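Local coordinates for protein toxin PAU_02230 (Photorhabdus asymbiotica subsp. asymbiotica ATCC 43949, PDB 6HV6) that is a bacterial toxin of the PaTox type, whose modelled part joins a helical region to an alpha/beta domain with a six-stranded antiparallel sheet, at residues L91-N96 against Q108-G113; Q171-S176 against Q328-Q333. The protein carries 1 engineered substitution. One frame throughout, in Å; residues are numbered along the deposited sequence.

In the fold
From the first modelled residues the chain forms a small hairpin and then enters helix 80-93. Interaction 1 comes soon after: 91-96 meets 108-113 of helix 101-115, closing a short connection of 11 residues and bringing the end of the first helix against the second. Helix 144-176 touches this pair near its start and carries the chain away to the alpha/beta domain. At its other end, 171-176 opens interaction 2, which closes with 328-333 only after 151 intervening residues, including five of the six strands of the main sheet. The contacts follow in series, neither nested nor crossed; the centres of interaction 1 and interaction 2 lie about 36 Å apart, and helix 144-176 links their surroundings.

Interaction 1: L91-N96 against Q108-G113; sequences LDYAYN and QAYKTG
Tyr-93, near the end of helix 80-93, meets Tyr-110 of helix 101-115, and this aromatic pair makes up the close contact between the two segments. The point of entry is the Tyr-93 methylene: CB sits over the middle of the Tyr-110 ring, 3.5 Å from the ring centroid and 8° off the ring normal, a CH-pi contact. With CG anti to its own carbonyl carbon (chi1 -77°), the Tyr-93 ring leads on past the CD2 side of its partner, where Tyr-93 CG lies 3.5 Å from Tyr-110 CD2. The planes are nearly parallel, at 15°, yet the centroids are 4.8 Å apart and the rings barely overlap; the long directions of the two side chains cross at about a right angle. Farther along, Asn-96 ties its backbone N to Gln-107 OE1, just ahead of 108-113. Lys-147 of helix 144-176 touches both tyrosines, and Ala-151 also packs on Tyr-110. No hydrogen bond runs directly between the segments. The phenol of Tyr-110 instead bonds the hydroxyl of Tyr-137, which probably helps fix the ring that Tyr-93 covers, so the contact itself rests on dispersion and CH-pi attraction.

Interaction 2: Q171-S176 against Q328-Q333; sequences QSWKKS and QKKMQQ
The segments 171-176 of helix 144-176 and 328-333 of helix 320-334 run roughly antiparallel, with their directions at 141° and their axes 12.1 Å apart at closest approach, a spacing bridged by long side chains. Both belong to the alpha/beta domain and pack against its antiparallel sheet, where Trp-173 and Lys-330 each touch Phe-307. Lys-330 makes the larger part of the crossing. Bends at chi2 and chi3 bring its chain past the pyrrole part of the indole, with CD 3.4 Å from Trp-173 NE1, and on to Ser-176. Tyr-312 stacks on that indole and Phe-326 meets it edge-to-face, which probably helps hold it in place. Ser-176 OG takes part in two bonds: it accepts one from Lys-330 NZ at 2.8 Å and donates to the carbonyl O of Trp-173, one turn back. Lys-329 takes a separate path, its amine bonding the backbone O of Ser-176. That bond lies in the carbonyl plane, with a C=O...N angle of 149°. Two lysines thus meet neutral oxygens late in helix 144-176, where the helix dipole would probably suit their charge. The Lys-330 amine has one more acceptor on its own helix, Gln-333 OE1, which NZ reaches at 3.1 Å from above the amide plane.

Interaction 1: L91-N96 against Q108-G113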
loop_
_atom_site.group_PDB
_atom_site.type_symbol
_atom_site.label_atom_id
_atom_site.label_comp_id
_atom_site.label_asym_id
_atom_site.label_seq_id
_atom_site.Cartn_x
_atom_site.Cartn_y
_atom_site.Cartn_z
ATOM N N LEU A 91 5.634 -1.812 19.946
ATOM C CA LEU A 91 4.334 -2.474 19.988
ATOM C C LEU A 91 3.819 -2.628 21.416
ATOM O O LEU A 91 2.605 -2.598 21.640
ATOM C CB LEU A 91 4.429 -3.840 19.316
ATOM C CG LEU A 91 4.861 -3.851 17.849
ATOM C CD1 LEU A 91 4.957 -5.285 17.350
ATOM C CD2 LEU A 91 3.891 -3.046 16.989
ATOM N N ASP A 92 4.714 -2.794 22.392
ATOM C CA ASP A 92 4.275 -2.889 23.781
ATOM C C ASP A 92 3.868 -1.537 24.351
ATOM O O ASP A 92 3.026 -1.481 25.255
ATOM C CB ASP A 92 5.377 -3.485 24.650
ATOM C CG ASP A 92 5.641 -4.946 24.341
ATOM O OD1 ASP A 92 4.714 -5.633 23.858
ATOM O OD2 ASP A 92 6.777 -5.405 24.585
ATOM N N TYR A 93 4.464 -0.448 23.865
ATOM C CA TYR A 93 4.137 0.876 24.368
ATOM C C TYR A 93 2.964 1.523 23.641
ATOM O O TYR A 93 2.508 2.585 24.075
ATOM C CB TYR A 93 5.368 1.784 24.296
ATOM C CG TYR A 93 6.370 1.527 25.402
ATOM C CD1 TYR A 93 6.181 2.055 26.671
ATOM C CD2 TYR A 93 7.510 0.762 25.171
ATOM C CE1 TYR A 93 7.098 1.827 27.688
ATOM C CE2 TYR A 93 8.431 0.524 26.176
ATOM C CZ TYR A 93 8.221 1.057 27.434
ATOM O OH TYR A 93 9.132 0.828 28.437
ATOM N N ALA A 94 2.454 0.906 22.575
ATOM C CA ALA A 94 1.295 1.449 21.871
ATOM C C ALA A 94 0.080 1.492 22.793
ATOM O O ALA A 94 -0.102 0.631 23.655
ATOM C CB ALA A 94 0.983 0.611 20.632
ATOM N N TYR A 95 -0.766 2.508 22.604
ATOM C CA TYR A 95 -1.888 2.718 23.512
ATOM C C TYR A 95 -2.892 1.581 23.393
ATOM O O TYR A 95 -3.305 1.209 22.289
ATOM C CB TYR A 95 -2.577 4.060 23.240
ATOM C CG TYR A 95 -3.838 4.285 24.068
ATOM C CD1 TYR A 95 -3.768 4.488 25.445
ATOM C CD2 TYR A 95 -5.095 4.297 23.471
ATOM C CE1 TYR A 95 -4.913 4.689 26.203
ATOM C CE2 TYR A 95 -6.250 4.503 24.222
ATOM C CZ TYR A 95 -6.150 4.699 25.585
ATOM O OH TYR A 95 -7.293 4.900 26.329
ATOM N N ASN A 96 -3.284 1.035 24.538
ATOM C CA ASN A 96 -4.262 -0.050 24.612
ATOM C C ASN A 96 -5.363 0.358 25.580
ATOM O O ASN A 96 -5.113 0.416 26.808
ATOM C CB ASN A 96 -3.581 -1.344 25.053
ATOM C CG ASN A 96 -4.494 -2.543 24.974
ATOM O OD1 ASN A 96 -5.720 -2.414 24.974
ATOM N ND2 ASN A 96 -3.898 -3.732 24.917
ATOM N N GLN A 108 0.462 5.837 28.779
ATOM C CA GLN A 108 0.124 7.258 28.792
ATOM C C GLN A 108 1.380 8.122 28.760
ATOM O O GLN A 108 1.447 9.110 28.020
ATOM C CB GLN A 108 -0.727 7.595 30.013
ATOM C CG GLN A 108 -1.283 9.011 29.978
ATOM C CD GLN A 108 -2.450 9.212 30.930
ATOM O OE1 GLN A 108 -2.615 8.462 31.893
ATOM N NE2 GLN A 108 -3.275 10.226 30.659
ATOM N N ALA A 109 2.386 7.767 29.559
ATOM C CA ALA A 109 3.619 8.548 29.594
ATOM C C ALA A 109 4.354 8.490 28.260
ATOM O O ALA A 109 4.864 9.507 27.776
ATOM C CB ALA A 109 4.518 8.045 30.722
ATOM N N TYR A 110 4.437 7.305 27.660
ATOM C CA TYR A 110 5.089 7.178 26.359
ATOM C C TYR A 110 4.414 8.076 25.327
ATOM O O TYR A 110 5.079 8.833 24.611
ATOM C CB TYR A 110 5.046 5.714 25.929
ATOM C CG TYR A 110 5.725 5.357 24.622
ATOM C CD1 TYR A 110 5.031 5.424 23.417
ATOM C CD2 TYR A 110 7.045 4.881 24.604
ATOM C CE1 TYR A 110 5.633 5.067 22.227
ATOM C CE2 TYR A 110 7.655 4.519 23.419
ATOM C CZ TYR A 110 6.945 4.609 22.230
ATOM O OH TYR A 110 7.552 4.243 21.043
ATOM N N LYS A 111 3.082 8.028 25.262
ATOM C CA LYS A 111 2.364 8.843 24.289
ATOM C C LYS A 111 2.579 10.326 24.553
ATOM O O LYS A 111 2.751 11.116 23.619
ATOM C CB LYS A 111 0.877 8.491 24.341
ATOM C CG LYS A 111 0.029 9.154 23.296
ATOM C CD LYS A 111 -1.394 8.615 23.368
ATOM C CE LYS A 111 -2.236 9.176 22.242
ATOM N NZ LYS A 111 -1.561 9.088 20.917
ATOM N N THR A 112 2.569 10.725 25.824
ATOM C CA THR A 112 2.830 12.121 26.164
ATOM C C THR A 112 4.206 12.561 25.672
ATOM O O THR A 112 4.347 13.616 25.040
ATOM C CB THR A 112 2.698 12.311 27.675
ATOM O OG1 THR A 112 1.351 12.003 28.074
ATOM C CG2 THR A 112 3.021 13.743 28.057
ATOM N N GLY A 113 5.233 11.749 25.927
ATOM C CA GLY A 113 6.556 12.082 25.419
ATOM C C GLY A 113 6.613 12.102 23.898
ATOM O O GLY A 113 7.207 13.000 23.295
#

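Interaction 2: Q171-S176 against Q328-Q333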
loop_
_atom_site.group_PDB
_atom_site.type_symbol
_atom_site.label_atom_id
_atom_site.label_comp_id
_atom_site.label_asym_id
_atom_site.label_seq_id
_atom_site.Cartn_x
_atom_site.Cartn_y
_atom_site.Cartn_z
ATOM N N GLN A 171 10.667 -3.467 -5.828
ATOM C CA GLN A 171 11.626 -3.868 -6.855
ATOM C C GLN A 171 11.736 -5.385 -6.950
ATOM O O GLN A 171 11.835 -5.944 -8.048
ATOM C CB GLN A 171 12.994 -3.255 -6.575
ATOM C CG GLN A 171 13.168 -1.895 -7.194
ATOM C CD GLN A 171 14.624 -1.539 -7.392
ATOM O OE1 GLN A 171 15.509 -2.135 -6.773
ATOM N NE2 GLN A 171 14.884 -0.569 -8.266
ATOM N N SER A 172 11.717 -6.067 -5.808
ATOM C CA SER A 172 11.728 -7.524 -5.822
ATOM C C SER A 172 10.476 -8.082 -6.500
ATOM O O SER A 172 10.541 -9.079 -7.231
ATOM C CB SER A 172 11.853 -8.034 -4.389
ATOM O OG SER A 172 11.483 -9.394 -4.317
ATOM N N TRP A 173 9.322 -7.462 -6.255
ATOM C CA TRP A 173 8.095 -7.872 -6.925
ATOM C C TRP A 173 8.235 -7.726 -8.432
ATOM O O TRP A 173 7.851 -8.623 -9.198
ATOM C CB TRP A 173 6.940 -7.023 -6.410
ATOM C CG TRP A 173 5.534 -7.448 -6.790
ATOM C CD1 TRP A 173 4.735 -8.315 -6.106
ATOM C CD2 TRP A 173 4.739 -6.938 -7.877
ATOM N NE1 TRP A 173 3.489 -8.395 -6.713
ATOM C CE2 TRP A 173 3.474 -7.563 -7.803
ATOM C CE3 TRP A 173 4.978 -6.022 -8.911
ATOM C CZ2 TRP A 173 2.446 -7.303 -8.730
ATOM C CZ3 TRP A 173 3.958 -5.761 -9.826
ATOM C CH2 TRP A 173 2.710 -6.403 -9.729
ATOM N N LYS A 174 8.776 -6.589 -8.876
ATOM C CA LYS A 174 9.006 -6.382 -10.303
ATOM C C LYS A 174 9.922 -7.462 -10.871
ATOM O O LYS A 174 9.643 -8.036 -11.930
ATOM C CB LYS A 174 9.591 -4.990 -10.539
ATOM C CG LYS A 174 10.037 -4.743 -11.966
ATOM C CD LYS A 174 10.367 -3.272 -12.194
ATOM C CE LYS A 174 10.778 -3.034 -13.643
ATOM N NZ LYS A 174 10.670 -1.595 -14.026
ATOM N N LYS A 175 11.027 -7.753 -10.175
ATOM C CA LYS A 175 11.943 -8.789 -10.650
ATOM C C LYS A 175 11.270 -10.149 -10.710
ATOM O O LYS A 175 11.572 -10.952 -11.600
ATOM C CB LYS A 175 13.188 -8.841 -9.763
ATOM C CG LYS A 175 14.148 -7.690 -10.029
ATOM C CD LYS A 175 15.206 -7.529 -8.944
ATOM C CE LYS A 175 15.978 -6.228 -9.145
ATOM N NZ LYS A 175 16.953 -5.953 -8.058
ATOM N N SER A 176 10.333 -10.417 -9.801
ATOM C CA SER A 176 9.662 -11.709 -9.801
ATOM C C SER A 176 8.695 -11.874 -10.970
ATOM O O SER A 176 8.217 -12.989 -11.201
ATOM C CB SER A 176 8.915 -11.906 -8.484
ATOM O OG SER A 176 7.720 -11.150 -8.470
ATOM N N GLN A 328 -0.802 -16.511 -9.508
ATOM C CA GLN A 328 -0.850 -17.628 -8.568
ATOM C C GLN A 328 0.372 -17.638 -7.656
ATOM O O GLN A 328 0.254 -17.903 -6.454
ATOM C CB GLN A 328 -0.969 -18.961 -9.308
ATOM C CG GLN A 328 -0.965 -20.152 -8.350
ATOM C CD GLN A 328 -1.174 -21.484 -9.043
ATOM O OE1 GLN A 328 -0.675 -21.709 -10.146
ATOM N NE2 GLN A 328 -1.918 -22.377 -8.397
ATOM N N LYS A 329 1.554 -17.359 -8.206
ATOM C CA LYS A 329 2.751 -17.277 -7.375
ATOM C C LYS A 329 2.603 -16.193 -6.309
ATOM O O LYS A 329 3.017 -16.377 -5.157
ATOM C CB LYS A 329 3.969 -17.015 -8.261
ATOM C CG LYS A 329 5.283 -16.905 -7.522
ATOM C CD LYS A 329 6.450 -16.863 -8.500
ATOM C CE LYS A 329 6.528 -15.538 -9.260
ATOM N NZ LYS A 329 7.604 -15.576 -10.307
ATOM N N LYS A 330 1.986 -15.063 -6.666
ATOM C CA LYS A 330 1.817 -13.990 -5.692
ATOM C C LYS A 330 0.774 -14.340 -4.633
ATOM O O LYS A 330 0.897 -13.914 -3.480
ATOM C CB LYS A 330 1.450 -12.689 -6.415
ATOM C CG LYS A 330 2.580 -12.136 -7.304
ATOM C CD LYS A 330 3.832 -11.770 -6.481
ATOM C CE LYS A 330 5.035 -12.619 -6.840
ATOM N NZ LYS A 330 6.293 -12.095 -6.209
ATOM N N MET A 331 -0.263 -15.099 -4.986
ATOM C CA MET A 331 -1.219 -15.504 -3.961
ATOM C C MET A 331 -0.566 -16.441 -2.950
ATOM O O MET A 331 -0.792 -16.327 -1.738
ATOM C CB MET A 331 -2.440 -16.160 -4.609
ATOM C CG MET A 331 -3.278 -15.210 -5.496
ATOM S SD MET A 331 -3.785 -13.628 -4.733
ATOM C CE MET A 331 -2.529 -12.496 -5.304
ATOM N N GLN A 332 0.262 -17.364 -3.426
ATOM C CA GLN A 332 0.983 -18.228 -2.498
ATOM C C GLN A 332 1.957 -17.436 -1.644
ATOM O O GLN A 332 2.125 -17.738 -0.459
ATOM C CB GLN A 332 1.678 -19.334 -3.283
ATOM C CG GLN A 332 0.675 -20.084 -4.148
ATOM C CD GLN A 332 1.250 -21.315 -4.799
ATOM O OE1 GLN A 332 2.422 -21.344 -5.174
ATOM N NE2 GLN A 332 0.425 -22.349 -4.932
ATOM N N GLN A 333 2.567 -16.391 -2.210
ATOM C CA GLN A 333 3.445 -15.520 -1.430
ATOM C C GLN A 333 2.674 -14.806 -0.321
ATOM O O GLN A 333 3.186 -14.634 0.787
ATOM C CB GLN A 333 4.116 -14.506 -2.361
ATOM C CG GLN A 333 5.206 -13.666 -1.710
ATOM C CD GLN A 333 5.789 -12.612 -2.653
ATOM O OE1 GLN A 333 5.058 -11.904 -3.352
ATOM N NE2 GLN A 333 7.112 -12.514 -2.678
#